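Long-range contact in multifunctional non-homologous end joining DNA repair protein LigD (Mycobacterium tuberculosis, PDB 2IRU), which probably works with Ku to repair DNA double-strand breaks by non-homologous end joining, its N-terminal polymerase domain filling gaps at the broken ends: residues 69-82 against 90-104. Sequence-based numbering, arbitrary orientation.
Sequences KQLALSAPPWLSRA and TTTYPIIDSATGLAW
The side-chain carbonyl of Q70 takes the backbone N-H of T92, OE1 to N 2.8 Å and nearly straight at 166°, although N stands above the amide plane. T92 O answers by accepting L71 N at 2.8 Å, so T92 is gripped from both its N-H and its C=O. With CG anti to the backbone N, a bend at chi2 (79°) turns the Q70 amide back to T92, where NE2 shares a water with T92 OG1, itself hydrogen-bonded to T83 OG1. Along its other edge strand 91-95 pairs antiparallel with 80-82; A82 and Y93 exchange two backbone bonds, and S80 OG donates a hydrogen bond to D97 OD2 on its syn side (2.9 Å). The R81 guanidinium holds its own loop, NE and NH2 both on L79 O and NH2 also on P76 O, while L71 CD2 lies over its face. L79 CD1 sits squarely over the six-membered ring of W104, 3.7 Å from its centroid; P76 CD meets NE1, A75 CB CZ2 and L71 CD1 CH2. K69, in a segment that probably binds DNA, runs alongside Y93 and bonds T53 through NZ. Loop 69-79 packs on helix 99-107, which follows the 80-84/91-95 hairpin, with R54 of strand 53-56 touching P94 and W104, and helix 29-47 meeting I96.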
loop_
_atom_site.group_PDB
_atom_site.type_symbol
_atom_site.label_atom_id
_atom_site.label_comp_id
_atom_site.label_asym_id
_atom_site.label_seq_id
_atom_site.Cartn_x
_atom_site.Cartn_y
_atom_site.Cartn_z
ATOM N N LYS A 69 -13.286 6.270 -4.990
ATOM C CA LYS A 69 -13.371 6.012 -3.553
ATOM C C LYS A 69 -14.746 5.443 -3.223
ATOM O O LYS A 69 -14.870 4.267 -2.852
ATOM C CB LYS A 69 -13.085 7.285 -2.751
ATOM C CG LYS A 69 -11.641 7.694 -2.895
ATOM C CD LYS A 69 -11.359 9.037 -2.198
ATOM C CE LYS A 69 -9.850 9.345 -2.261
ATOM N NZ LYS A 69 -9.049 8.364 -1.438
ATOM N N GLN A 70 -15.782 6.259 -3.388
ATOM C CA GLN A 70 -17.143 5.734 -3.189
ATOM C C GLN A 70 -17.348 4.416 -3.993
ATOM O O GLN A 70 -16.839 4.252 -5.116
ATOM C CB GLN A 70 -18.182 6.779 -3.636
ATOM C CG GLN A 70 -19.650 6.391 -3.438
ATOM C CD GLN A 70 -20.147 6.546 -2.011
ATOM O OE1 GLN A 70 -19.534 7.226 -1.208
ATOM N NE2 GLN A 70 -21.314 5.949 -1.712
ATOM N N LEU A 71 -18.091 3.486 -3.394
ATOM C CA LEU A 71 -18.467 2.237 -4.043
ATOM C C LEU A 71 -19.762 2.451 -4.832
ATOM O O LEU A 71 -20.826 2.595 -4.235
ATOM C CB LEU A 71 -18.661 1.109 -3.005
ATOM C CG LEU A 71 -18.831 -0.290 -3.662
ATOM C CD1 LEU A 71 -17.702 -0.685 -4.641
ATOM C CD2 LEU A 71 -18.989 -1.373 -2.584
ATOM N N ALA A 72 -19.647 2.406 -6.154
ATOM C CA ALA A 72 -20.796 2.640 -7.051
ATOM C C ALA A 72 -21.886 1.576 -6.857
ATOM O O ALA A 72 -21.546 0.382 -6.588
ATOM C CB ALA A 72 -20.344 2.645 -8.500
ATOM N N LEU A 73 -23.166 1.967 -7.010
ATOM C CA LEU A 73 -24.253 0.974 -6.916
ATOM C C LEU A 73 -24.114 -0.177 -7.934
ATOM O O LEU A 73 -24.614 -1.302 -7.722
ATOM C CB LEU A 73 -25.638 1.635 -7.048
ATOM C CG LEU A 73 -26.874 0.823 -6.656
ATOM C CD1 LEU A 73 -26.855 0.545 -5.152
ATOM C CD2 LEU A 73 -28.128 1.621 -6.980
ATOM N N SER A 74 -23.452 0.096 -9.055
ATOM C CA SER A 74 -23.251 -0.915 -10.090
ATOM C C SER A 74 -22.283 -2.045 -9.650
ATOM O O SER A 74 -22.202 -3.104 -10.317
ATOM C CB SER A 74 -22.735 -0.226 -11.345
ATOM O OG SER A 74 -21.480 0.370 -11.096
ATOM N N ALA A 75 -21.529 -1.803 -8.572
ATOM C CA ALA A 75 -20.578 -2.817 -8.027
ATOM C C ALA A 75 -21.389 -3.989 -7.420
ATOM O O ALA A 75 -22.560 -3.817 -7.033
ATOM C CB ALA A 75 -19.660 -2.186 -6.993
ATOM N N PRO A 76 -20.791 -5.169 -7.333
ATOM C CA PRO A 76 -21.516 -6.333 -6.766
ATOM C C PRO A 76 -22.077 -6.080 -5.369
ATOM O O PRO A 76 -21.409 -5.454 -4.553
ATOM C CB PRO A 76 -20.443 -7.424 -6.723
ATOM C CG PRO A 76 -19.555 -7.068 -7.850
ATOM C CD PRO A 76 -19.462 -5.553 -7.834
ATOM N N PRO A 77 -23.316 -6.536 -5.121
ATOM C CA PRO A 77 -23.939 -6.255 -3.804
ATOM C C PRO A 77 -23.246 -6.980 -2.648
ATOM O O PRO A 77 -23.408 -6.601 -1.468
ATOM C CB PRO A 77 -25.384 -6.764 -3.966
ATOM C CG PRO A 77 -25.536 -7.055 -5.413
ATOM C CD PRO A 77 -24.235 -7.223 -6.046
ATOM N N TRP A 78 -22.496 -8.030 -2.979
ATOM C CA TRP A 78 -21.873 -8.875 -1.953
ATOM C C TRP A 78 -20.556 -8.309 -1.413
ATOM O O TRP A 78 -19.997 -8.828 -0.419
ATOM C CB TRP A 78 -21.692 -10.310 -2.481
ATOM C CG TRP A 78 -21.044 -10.373 -3.867
ATOM C CD1 TRP A 78 -21.678 -10.610 -5.067
ATOM C CD2 TRP A 78 -19.652 -10.216 -4.181
ATOM N NE1 TRP A 78 -20.772 -10.615 -6.103
ATOM C CE2 TRP A 78 -19.521 -10.371 -5.595
ATOM C CE3 TRP A 78 -18.501 -9.966 -3.417
ATOM C CZ2 TRP A 78 -18.287 -10.283 -6.255
ATOM C CZ3 TRP A 78 -17.247 -9.861 -4.095
ATOM C CH2 TRP A 78 -17.169 -10.005 -5.503
ATOM N N LEU A 79 -20.029 -7.244 -2.043
ATOM C CA LEU A 79 -18.829 -6.605 -1.487
ATOM C C LEU A 79 -19.131 -6.023 -0.103
ATOM O O LEU A 79 -20.170 -5.385 0.100
ATOM C CB LEU A 79 -18.359 -5.480 -2.415
ATOM C CG LEU A 79 -17.608 -5.948 -3.658
ATOM C CD1 LEU A 79 -17.546 -4.779 -4.650
ATOM C CD2 LEU A 79 -16.195 -6.385 -3.277
ATOM N N SER A 80 -18.240 -6.282 0.854
ATOM C CA SER A 80 -18.292 -5.548 2.121
ATOM C C SER A 80 -18.070 -4.053 1.854
ATOM O O SER A 80 -17.383 -3.668 0.896
ATOM C CB SER A 80 -17.245 -6.090 3.078
ATOM O OG SER A 80 -17.551 -7.446 3.368
ATOM N N ARG A 81 -18.678 -3.211 2.698
ATOM C CA ARG A 81 -18.506 -1.775 2.585
ATOM C C ARG A 81 -18.740 -1.103 3.924
ATOM O O ARG A 81 -19.432 -1.629 4.813
ATOM C CB ARG A 81 -19.428 -1.170 1.529
ATOM C CG ARG A 81 -20.919 -1.311 1.894
ATOM C CD ARG A 81 -21.753 -1.337 0.625
ATOM N NE ARG A 81 -21.597 -2.591 -0.119
ATOM C CZ ARG A 81 -21.902 -2.742 -1.412
ATOM N NH1 ARG A 81 -22.366 -1.715 -2.128
ATOM N NH2 ARG A 81 -21.706 -3.913 -2.012
ATOM N N ALA A 82 -18.175 0.094 4.049
ATOM C CA ALA A 82 -18.368 0.869 5.253
ATOM C C ALA A 82 -18.130 2.343 4.982
ATOM O O ALA A 82 -17.479 2.693 4.007
ATOM C CB ALA A 82 -17.498 0.349 6.385
ATOM N N THR A 90 -19.545 12.471 3.182
ATOM C CA THR A 90 -19.495 11.104 3.686
ATOM C C THR A 90 -19.188 10.171 2.499
ATOM O O THR A 90 -19.660 10.405 1.380
ATOM C CB THR A 90 -20.830 10.719 4.375
ATOM O OG1 THR A 90 -20.910 11.329 5.680
ATOM C CG2 THR A 90 -20.954 9.246 4.529
ATOM N N THR A 91 -18.366 9.151 2.716
ATOM C CA THR A 91 -17.970 8.268 1.588
ATOM C C THR A 91 -18.097 6.832 2.020
ATOM O O THR A 91 -17.621 6.472 3.088
ATOM C CB THR A 91 -16.510 8.511 1.180
ATOM O OG1 THR A 91 -16.353 9.880 0.771
ATOM C CG2 THR A 91 -16.097 7.576 0.020
ATOM N N THR A 92 -18.761 6.016 1.215
ATOM C CA THR A 92 -18.886 4.608 1.538
ATOM C C THR A 92 -17.929 3.830 0.632
ATOM O O THR A 92 -18.039 3.894 -0.576
ATOM C CB THR A 92 -20.341 4.116 1.321
ATOM O OG1 THR A 92 -21.222 4.836 2.203
ATOM C CG2 THR A 92 -20.411 2.622 1.588
ATOM N N TYR A 93 -16.950 3.158 1.220
ATOM C CA TYR A 93 -15.921 2.433 0.471
ATOM C C TYR A 93 -16.147 0.931 0.451
ATOM O O TYR A 93 -16.720 0.417 1.405
ATOM C CB TYR A 93 -14.576 2.602 1.172
ATOM C CG TYR A 93 -13.944 3.961 1.143
ATOM C CD1 TYR A 93 -12.911 4.223 0.231
ATOM C CD2 TYR A 93 -14.315 4.946 2.078
ATOM C CE1 TYR A 93 -12.255 5.458 0.242
ATOM C CE2 TYR A 93 -13.676 6.188 2.077
ATOM C CZ TYR A 93 -12.656 6.419 1.153
ATOM O OH TYR A 93 -12.006 7.642 1.170
ATOM N N PRO A 94 -15.596 0.211 -0.574
ATOM C CA PRO A 94 -15.586 -1.255 -0.496
ATOM C C PRO A 94 -14.491 -1.641 0.500
ATOM O O PRO A 94 -13.552 -0.882 0.700
ATOM C CB PRO A 94 -15.149 -1.700 -1.901
ATOM C CG PRO A 94 -14.368 -0.504 -2.472
ATOM C CD PRO A 94 -14.862 0.739 -1.744
ATOM N N ILE A 95 -14.651 -2.771 1.148
ATOM C CA ILE A 95 -13.569 -3.388 1.940
ATOM C C ILE A 95 -13.315 -4.706 1.194
ATOM O O ILE A 95 -14.216 -5.502 1.031
ATOM C CB ILE A 95 -14.028 -3.666 3.387
ATOM C CG1 ILE A 95 -14.363 -2.356 4.128
ATOM C CG2 ILE A 95 -12.965 -4.554 4.138
ATOM C CD1 ILE A 95 -15.187 -2.596 5.358
ATOM N N ILE A 96 -12.086 -4.914 0.748
ATOM C CA ILE A 96 -11.758 -6.125 -0.007
ATOM C C ILE A 96 -11.252 -7.134 0.998
ATOM O O ILE A 96 -10.262 -6.874 1.683
ATOM C CB ILE A 96 -10.693 -5.807 -1.079
ATOM C CG1 ILE A 96 -11.224 -4.695 -2.026
ATOM C CG2 ILE A 96 -10.267 -7.068 -1.797
ATOM C CD1 ILE A 96 -12.492 -5.029 -2.819
ATOM N N ASP A 97 -11.975 -8.253 1.114
ATOM C CA ASP A 97 -11.735 -9.211 2.203
ATOM C C ASP A 97 -11.932 -10.653 1.754
ATOM O O ASP A 97 -12.024 -11.561 2.590
ATOM C CB ASP A 97 -12.600 -8.874 3.445
ATOM C CG ASP A 97 -14.097 -8.804 3.131
ATOM O OD1 ASP A 97 -14.533 -9.231 2.022
ATOM O OD2 ASP A 97 -14.867 -8.322 4.026
ATOM N N SER A 98 -11.957 -10.845 0.429
ATOM C CA SER A 98 -12.059 -12.188 -0.158
ATOM C C SER A 98 -11.331 -12.199 -1.495
ATOM O O SER A 98 -11.122 -11.155 -2.142
ATOM C CB SER A 98 -13.516 -12.566 -0.398
ATOM O OG SER A 98 -14.084 -11.779 -1.459
ATOM N N ALA A 99 -10.948 -13.410 -1.908
ATOM C CA ALA A 99 -10.312 -13.582 -3.218
ATOM C C ALA A 99 -11.207 -13.049 -4.355
ATOM O O ALA A 99 -10.728 -12.376 -5.294
ATOM C CB ALA A 99 -9.960 -15.065 -3.428
ATOM N N THR A 100 -12.511 -13.295 -4.238
ATOM C CA THR A 100 -13.416 -12.837 -5.285
ATOM C C THR A 100 -13.473 -11.301 -5.355
ATOM O O THR A 100 -13.626 -10.733 -6.445
ATOM C CB THR A 100 -14.808 -13.463 -5.162
ATOM O OG1 THR A 100 -14.669 -14.890 -5.093
ATOM C CG2 THR A 100 -15.605 -13.155 -6.390
ATOM N N GLY A 101 -13.270 -10.631 -4.214
ATOM C CA GLY A 101 -13.166 -9.189 -4.196
ATOM C C GLY A 101 -11.982 -8.724 -5.035
ATOM O O GLY A 101 -12.053 -7.746 -5.772
ATOM N N LEU A 102 -10.850 -9.425 -4.894
ATOM C CA LEU A 102 -9.679 -9.079 -5.710
ATOM C C LEU A 102 -9.909 -9.418 -7.193
ATOM O O LEU A 102 -9.386 -8.730 -8.064
ATOM C CB LEU A 102 -8.420 -9.759 -5.184
ATOM C CG LEU A 102 -7.869 -9.125 -3.914
ATOM C CD1 LEU A 102 -6.860 -10.012 -3.225
ATOM C CD2 LEU A 102 -7.278 -7.734 -4.171
ATOM N N ALA A 103 -10.666 -10.479 -7.461
ATOM C CA ALA A 103 -11.111 -10.733 -8.846
ATOM C C ALA A 103 -11.902 -9.525 -9.414
ATOM O O ALA A 103 -11.746 -9.149 -10.588
ATOM C CB ALA A 103 -11.895 -12.017 -8.933
ATOM N N TRP A 104 -12.768 -8.928 -8.581
ATOM C CA TRP A 104 -13.522 -7.711 -8.971
ATOM C C TRP A 104 -12.538 -6.552 -9.216
ATOM O O TRP A 104 -12.624 -5.851 -10.222
ATOM C CB TRP A 104 -14.528 -7.338 -7.856
ATOM C CG TRP A 104 -15.241 -6.074 -8.133
ATOM C CD1 TRP A 104 -16.177 -5.845 -9.123
ATOM C CD2 TRP A 104 -15.002 -4.811 -7.503
ATOM N NE1 TRP A 104 -16.578 -4.526 -9.088
ATOM C CE2 TRP A 104 -15.884 -3.874 -8.097
ATOM C CE3 TRP A 104 -14.168 -4.393 -6.444
ATOM C CZ2 TRP A 104 -15.924 -2.524 -7.688
ATOM C CZ3 TRP A 104 -14.198 -3.081 -6.031
ATOM C CH2 TRP A 104 -15.092 -2.147 -6.641
HETATM O O HOH W 1 -21.960 7.186 1.265
HETATM O O HOH W 2 -15.883 -7.576 0.322
#